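PDB 2B1X: naphthalene dioxygenase large subunit from Rhodococcus sp., which is the large subunit of a Rieske-type ring-hydroxylating dioxygenase, carrying a [2Fe-2S] cluster in one domain and a mononuclear iron in its catalytic domain. Local coordinates for residues G212-T217 with P416-E421; Q235-G240 with G252-P257. All coordinates share one frame; numbering follows the deposited sequence.

Interaction 1: residues G212-T217 with P416-E421; sequences GDAYHT and PLDYAE. With FE (Fe (III) ion), chain G.
Tyr-419 brings the CD2-CE2 side of its ring up to the backbone of Tyr-215, CE2 being 3.5 Å from Tyr-215 CA, while CD2 approaches Tyr-215 CB. The same ring meets the carbonyl carbon of Ala-214 at its edge. Ala-214 CB points across to Asp-418 and rests 3.8 Å from its backbone O. No direct hydrogen bond joins the two segments; water 1 bridges them instead, accepting from Tyr-215 N and lying within hydrogen-bonding distance of Gly-212 O and Asp-418 O, 2.8 Å from the latter. Water 2 lies between the carboxylates of Asp-213 and Glu-421, its bond to Glu-421 OE2 being 2.8 Å and that to Asp-213 weak. This buried packing backs a turn that carries an iron ligand of the catalytic domain: His-216 NE2 binds the iron(III) ion at 2.1 Å, and His-221 and Asp-372 complete the protein ligands. Asp-213 OD1 takes the backbone N of His-216 at 2.8 Å, an Asx motif, and also ND1 of its ring, which comes from above the carboxylate plane; this His-carboxylate bond helps fix the rotation of the imidazole. Further out, Asp-213 OD2 bonds His-111 of the second subunit, a residue of that subunit's iron-sulphur pocket, and Glu-421 OE2 forms a salt bridge with Arg-91 of the second subunit. Asp-418 is held by His-295 and His-242, and Tyr-419 OH by Pro-234 O.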
loop_
_atom_site.group_PDB
_atom_site.type_symbol
_atom_site.label_atom_id
_atom_site.label_comp_id
_atom_site.label_asym_id
_atom_site.label_seq_id
_atom_site.Cartn_x
_atom_site.Cartn_y
_atom_site.Cartn_z
ATOM N N GLY A 212 25.969 5.112 -20.830
ATOM C CA GLY A 212 27.165 5.925 -20.924
ATOM C C GLY A 212 28.050 6.012 -19.702
ATOM O O GLY A 212 29.153 6.517 -19.801
ATOM N N ASP A 213 27.615 5.471 -18.572
ATOM C CA ASP A 213 28.242 5.871 -17.294
ATOM C C ASP A 213 29.231 4.864 -16.704
ATOM O O ASP A 213 28.824 3.880 -16.069
ATOM C CB ASP A 213 27.121 6.189 -16.276
ATOM C CG ASP A 213 27.618 7.011 -15.077
ATOM O OD1 ASP A 213 28.731 6.807 -14.560
ATOM O OD2 ASP A 213 26.927 7.889 -14.581
ATOM N N ALA A 214 30.519 5.099 -16.937
ATOM C CA ALA A 214 31.580 4.404 -16.249
ATOM C C ALA A 214 32.033 5.209 -15.030
ATOM O O ALA A 214 32.488 4.637 -14.037
ATOM C CB ALA A 214 32.744 4.198 -17.197
ATOM N N TYR A 215 31.915 6.536 -15.144
ATOM C CA TYR A 215 32.290 7.530 -14.103
ATOM C C TYR A 215 31.890 7.129 -12.686
ATOM O O TYR A 215 32.703 7.294 -11.767
ATOM C CB TYR A 215 31.641 8.883 -14.437
ATOM C CG TYR A 215 32.042 10.088 -13.584
ATOM C CD1 TYR A 215 33.347 10.242 -13.062
ATOM C CD2 TYR A 215 31.103 11.078 -13.306
ATOM C CE1 TYR A 215 33.678 11.378 -12.284
ATOM C CE2 TYR A 215 31.425 12.183 -12.536
ATOM C CZ TYR A 215 32.690 12.345 -12.047
ATOM O OH TYR A 215 32.953 13.475 -11.294
ATOM N N HIS A 216 30.680 6.570 -12.528
ATOM C CA HIS A 216 30.122 6.165 -11.207
ATOM C C HIS A 216 30.871 5.047 -10.490
ATOM O O HIS A 216 30.796 4.912 -9.280
ATOM C CB HIS A 216 28.605 5.838 -11.292
ATOM C CG HIS A 216 28.293 4.448 -11.767
ATOM N ND1 HIS A 216 28.492 4.043 -13.073
ATOM C CD2 HIS A 216 27.823 3.358 -11.105
ATOM C CE1 HIS A 216 28.141 2.772 -13.193
ATOM N NE2 HIS A 216 27.726 2.333 -12.018
ATOM N N THR A 217 31.597 4.251 -11.243
ATOM C CA THR A 217 32.362 3.139 -10.668
ATOM C C THR A 217 33.185 3.575 -9.459
ATOM O O THR A 217 33.056 2.966 -8.413
ATOM C CB THR A 217 33.282 2.529 -11.715
ATOM O OG1 THR A 217 32.504 1.978 -12.772
ATOM C CG2 THR A 217 34.031 1.310 -11.142
ATOM N N PRO A 416 37.246 9.098 -27.990
ATOM C CA PRO A 416 38.363 8.214 -27.603
ATOM C C PRO A 416 38.615 8.104 -26.081
ATOM O O PRO A 416 39.777 7.988 -25.630
ATOM C CB PRO A 416 39.586 8.854 -28.313
ATOM C CG PRO A 416 39.257 10.355 -28.315
ATOM C CD PRO A 416 37.720 10.450 -28.349
ATOM N N LEU A 417 37.543 8.140 -25.303
ATOM C CA LEU A 417 37.588 7.852 -23.885
ATOM C C LEU A 417 36.165 7.453 -23.491
ATOM O O LEU A 417 35.223 7.708 -24.251
ATOM C CB LEU A 417 38.089 9.076 -23.101
ATOM C CG LEU A 417 37.143 10.279 -22.894
ATOM C CD1 LEU A 417 37.692 11.260 -21.855
ATOM C CD2 LEU A 417 36.873 11.017 -24.203
ATOM N N ASP A 418 35.988 6.876 -22.304
ATOM C CA ASP A 418 34.646 6.541 -21.809
ATOM C C ASP A 418 34.253 7.301 -20.518
ATOM O O ASP A 418 33.326 6.906 -19.808
ATOM C CB ASP A 418 34.483 5.013 -21.682
ATOM C CG ASP A 418 33.015 4.566 -21.632
ATOM O OD1 ASP A 418 32.102 5.305 -22.106
ATOM O OD2 ASP A 418 32.670 3.493 -21.077
ATOM N N TYR A 419 34.953 8.390 -20.211
ATOM C CA TYR A 419 34.430 9.381 -19.288
ATOM C C TYR A 419 33.805 10.491 -20.150
ATOM O O TYR A 419 34.473 11.425 -20.551
ATOM C CB TYR A 419 35.525 9.979 -18.365
ATOM C CG TYR A 419 35.966 9.083 -17.230
ATOM C CD1 TYR A 419 37.292 9.117 -16.786
ATOM C CD2 TYR A 419 35.076 8.166 -16.622
ATOM C CE1 TYR A 419 37.732 8.271 -15.738
ATOM C CE2 TYR A 419 35.499 7.316 -15.582
ATOM C CZ TYR A 419 36.844 7.377 -15.147
ATOM O OH TYR A 419 37.308 6.555 -14.129
ATOM N N ALA A 420 32.540 10.335 -20.480
ATOM C CA ALA A 420 31.817 11.352 -21.236
ATOM C C ALA A 420 30.346 11.180 -20.913
ATOM O O ALA A 420 29.966 10.181 -20.296
ATOM C CB ALA A 420 32.063 11.222 -22.735
ATOM N N GLU A 421 29.539 12.168 -21.290
ATOM C CA GLU A 421 28.092 12.111 -21.094
ATOM C C GLU A 421 27.348 12.374 -22.406
ATOM O O GLU A 421 26.129 12.702 -22.414
ATOM C CB GLU A 421 27.644 13.043 -19.955
ATOM C CG GLU A 421 28.006 12.491 -18.579
ATOM C CD GLU A 421 27.921 13.492 -17.431
ATOM O OE1 GLU A 421 28.115 14.705 -17.665
ATOM O OE2 GLU A 421 27.681 13.039 -16.273
HETATM FE FE FE G . 27.056 0.484 -11.284
HETATM O O HOH W 1 31.449 7.784 -17.893
HETATM O O HOH W 2 28.543 10.385 -15.700
HETATM O O HOH W 3 28.362 -0.611 -12.696
HETATM O O HOH W 4 25.597 0.249 -13.018
#

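Interaction 2: residues Q235-G240 with G252-P257; sequences QFALYG and GIIGPP
Chi1 of -52° sets Tyr-239 CG anti to its carbonyl carbon, and the ring is met over one face by Pro-257. The proline CB stands 4.0 Å from the centroid of the Tyr-239 ring and 13° off its normal, a CH-pi contact in which the two side chains cross at about a right angle. In Ile-254, chi1 of -60° puts CG1 beside the backbone N and leaves CG2 anti to it. The branches then diverge: CG2 lies 3.5 Å from Phe-236 O, whereas CD1 reaches Phe-236 CE1 at 3.7 Å and also touches Ala-237 CB. That alanine methyl covers the centre of one face of the Phe-236 ring, so Phe-236, Ala-237 and Ile-254 form a compact apolar group. The backbones are tied by one hydrogen bond, Gly-255 N to Tyr-239 O, 2.8 Å. Tyr-239 is the centre of an inverse gamma turn that leads the chain from the 3-10 turn into Gly-240. Here Gly-240 and Ile-254 form an antiparallel non-hydrogen-bonded pair with their CA atoms 4.0 Å apart, a close approach that depends on glycine, since a CB at this position would run into Ile-253 O. Water 5 lies between Phe-236 O and Gly-255 O, though its distance to the latter is short enough to be doubtful. The contact thus closes the open end of the hairpin formed by strands 240-244 and 250-254, within the antiparallel sheet of the catalytic domain, where strand 293-298 flanks 250-254 on its other side and the 3-10 turn lies in the loop between helix 222-227 and strand 240-244.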
loop_
_atom_site.group_PDB
_atom_site.type_symbol
_atom_site.label_atom_id
_atom_site.label_comp_id
_atom_site.label_asym_id
_atom_site.label_seq_id
_atom_site.Cartn_x
_atom_site.Cartn_y
_atom_site.Cartn_z
ATOM N N GLN A 235 41.693 6.195 -13.608
ATOM C CA GLN A 235 41.736 6.550 -15.013
ATOM C C GLN A 235 41.306 5.398 -15.899
ATOM O O GLN A 235 41.464 5.478 -17.117
ATOM C CB GLN A 235 43.167 6.927 -15.413
ATOM C CG GLN A 235 43.726 8.163 -14.736
ATOM C CD GLN A 235 44.992 8.636 -15.420
ATOM O OE1 GLN A 235 45.870 7.816 -15.752
ATOM N NE2 GLN A 235 45.090 9.940 -15.654
ATOM N N PHE A 236 40.777 4.319 -15.308
ATOM C CA PHE A 236 40.457 3.119 -16.088
ATOM C C PHE A 236 39.608 3.356 -17.353
ATOM O O PHE A 236 39.794 2.682 -18.363
ATOM C CB PHE A 236 39.831 2.027 -15.199
ATOM C CG PHE A 236 38.337 2.161 -15.031
ATOM C CD1 PHE A 236 37.457 1.304 -15.715
ATOM C CD2 PHE A 236 37.811 3.129 -14.182
ATOM C CE1 PHE A 236 36.069 1.422 -15.551
ATOM C CE2 PHE A 236 36.437 3.263 -14.026
ATOM C CZ PHE A 236 35.563 2.396 -14.709
ATOM N N ALA A 237 38.692 4.315 -17.298
ATOM C CA ALA A 237 37.769 4.544 -18.415
ATOM C C ALA A 237 38.357 5.397 -19.530
ATOM O O ALA A 237 37.779 5.481 -20.621
ATOM C CB ALA A 237 36.448 5.079 -17.933
ATOM N N LEU A 238 39.554 5.949 -19.301
ATOM C CA LEU A 238 40.286 6.616 -20.360
ATOM C C LEU A 238 40.716 5.639 -21.460
ATOM O O LEU A 238 40.951 6.049 -22.613
ATOM C CB LEU A 238 41.514 7.367 -19.802
ATOM C CG LEU A 238 41.276 8.534 -18.833
ATOM C CD1 LEU A 238 42.604 9.256 -18.556
ATOM C CD2 LEU A 238 40.181 9.523 -19.332
ATOM N N TYR A 239 40.834 4.354 -21.109
ATOM C CA TYR A 239 41.277 3.323 -22.070
ATOM C C TYR A 239 40.049 2.680 -22.681
ATOM O O TYR A 239 39.851 1.469 -22.600
ATOM C CB TYR A 239 42.174 2.278 -21.405
ATOM C CG TYR A 239 43.326 2.916 -20.648
ATOM C CD1 TYR A 239 43.224 3.155 -19.281
ATOM C CD2 TYR A 239 44.511 3.283 -21.309
ATOM C CE1 TYR A 239 44.244 3.771 -18.586
ATOM C CE2 TYR A 239 45.555 3.897 -20.614
ATOM C CZ TYR A 239 45.416 4.136 -19.253
ATOM O OH TYR A 239 46.434 4.730 -18.526
ATOM N N GLY A 240 39.204 3.526 -23.260
ATOM C CA GLY A 240 37.945 3.081 -23.804
ATOM C C GLY A 240 37.397 4.011 -24.866
ATOM O O GLY A 240 38.007 5.038 -25.203
ATOM N N GLY A 252 29.491 2.011 -24.257
ATOM C CA GLY A 252 30.916 2.257 -24.045
ATOM C C GLY A 252 31.667 0.950 -24.040
ATOM O O GLY A 252 31.115 -0.065 -23.655
ATOM N N ILE A 253 32.926 0.994 -24.493
ATOM C CA ILE A 253 33.801 -0.162 -24.524
ATOM C C ILE A 253 35.102 0.227 -23.822
ATOM O O ILE A 253 35.741 1.235 -24.193
ATOM C CB ILE A 253 34.085 -0.581 -26.000
ATOM C CG1 ILE A 253 32.772 -0.710 -26.781
ATOM C CG2 ILE A 253 34.949 -1.887 -26.046
ATOM C CD1 ILE A 253 32.908 -1.121 -28.251
ATOM N N ILE A 254 35.472 -0.543 -22.806
ATOM C CA ILE A 254 36.674 -0.264 -22.027
ATOM C C ILE A 254 37.642 -1.461 -22.067
ATOM O O ILE A 254 37.220 -2.606 -21.947
ATOM C CB ILE A 254 36.331 0.107 -20.569
ATOM C CG1 ILE A 254 35.455 1.356 -20.512
ATOM C CG2 ILE A 254 37.644 0.344 -19.760
ATOM C CD1 ILE A 254 34.939 1.727 -19.080
ATOM N N GLY A 255 38.926 -1.200 -22.272
ATOM C CA GLY A 255 39.939 -2.258 -22.217
ATOM C C GLY A 255 40.982 -1.994 -21.134
ATOM O O GLY A 255 40.906 -0.956 -20.449
ATOM N N PRO A 256 41.950 -2.904 -20.960
ATOM C CA PRO A 256 43.029 -2.683 -19.980
ATOM C C PRO A 256 44.058 -1.653 -20.466
ATOM O O PRO A 256 44.172 -1.451 -21.681
ATOM C CB PRO A 256 43.682 -4.058 -19.868
ATOM C CG PRO A 256 43.472 -4.675 -21.191
ATOM C CD PRO A 256 42.111 -4.193 -21.658
ATOM N N PRO A 257 44.807 -1.041 -19.546
ATOM C CA PRO A 257 45.915 -0.131 -19.906
ATOM C C PRO A 257 47.089 -0.870 -20.575
ATOM O O PRO A 257 47.152 -2.096 -20.415
ATOM C CB PRO A 257 46.371 0.414 -18.548
ATOM C CG PRO A 257 45.958 -0.616 -17.566
ATOM C CD PRO A 257 44.675 -1.202 -18.085
HETATM O O HOH W 5 40.935 0.209 -18.233
#

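Interaction 2 falls within the 198 residues that separate the two segments of interaction 1, and their centres lie about 9 Å apart in the catalytic domain. They meet directly: Asp-418 N probably bonds Ala-237 O at 2.8 Å, Tyr-419 packs on Phe-236 and Ala-237, and Asp-418 also touches Ile-254. The shared framework is the antiparallel sheet, in which strand 240-244 lies between 250-254 and 413-415, so segment 416-421 leaves the sheet beside the hairpin. Packing therefore continues from the hairpin end through Asp-418 and Tyr-419 to the turn bearing the iron ligand His-216. Both interactions also touch the second subunit, placing this region at the interface between catalytic domain and neighbouring copy.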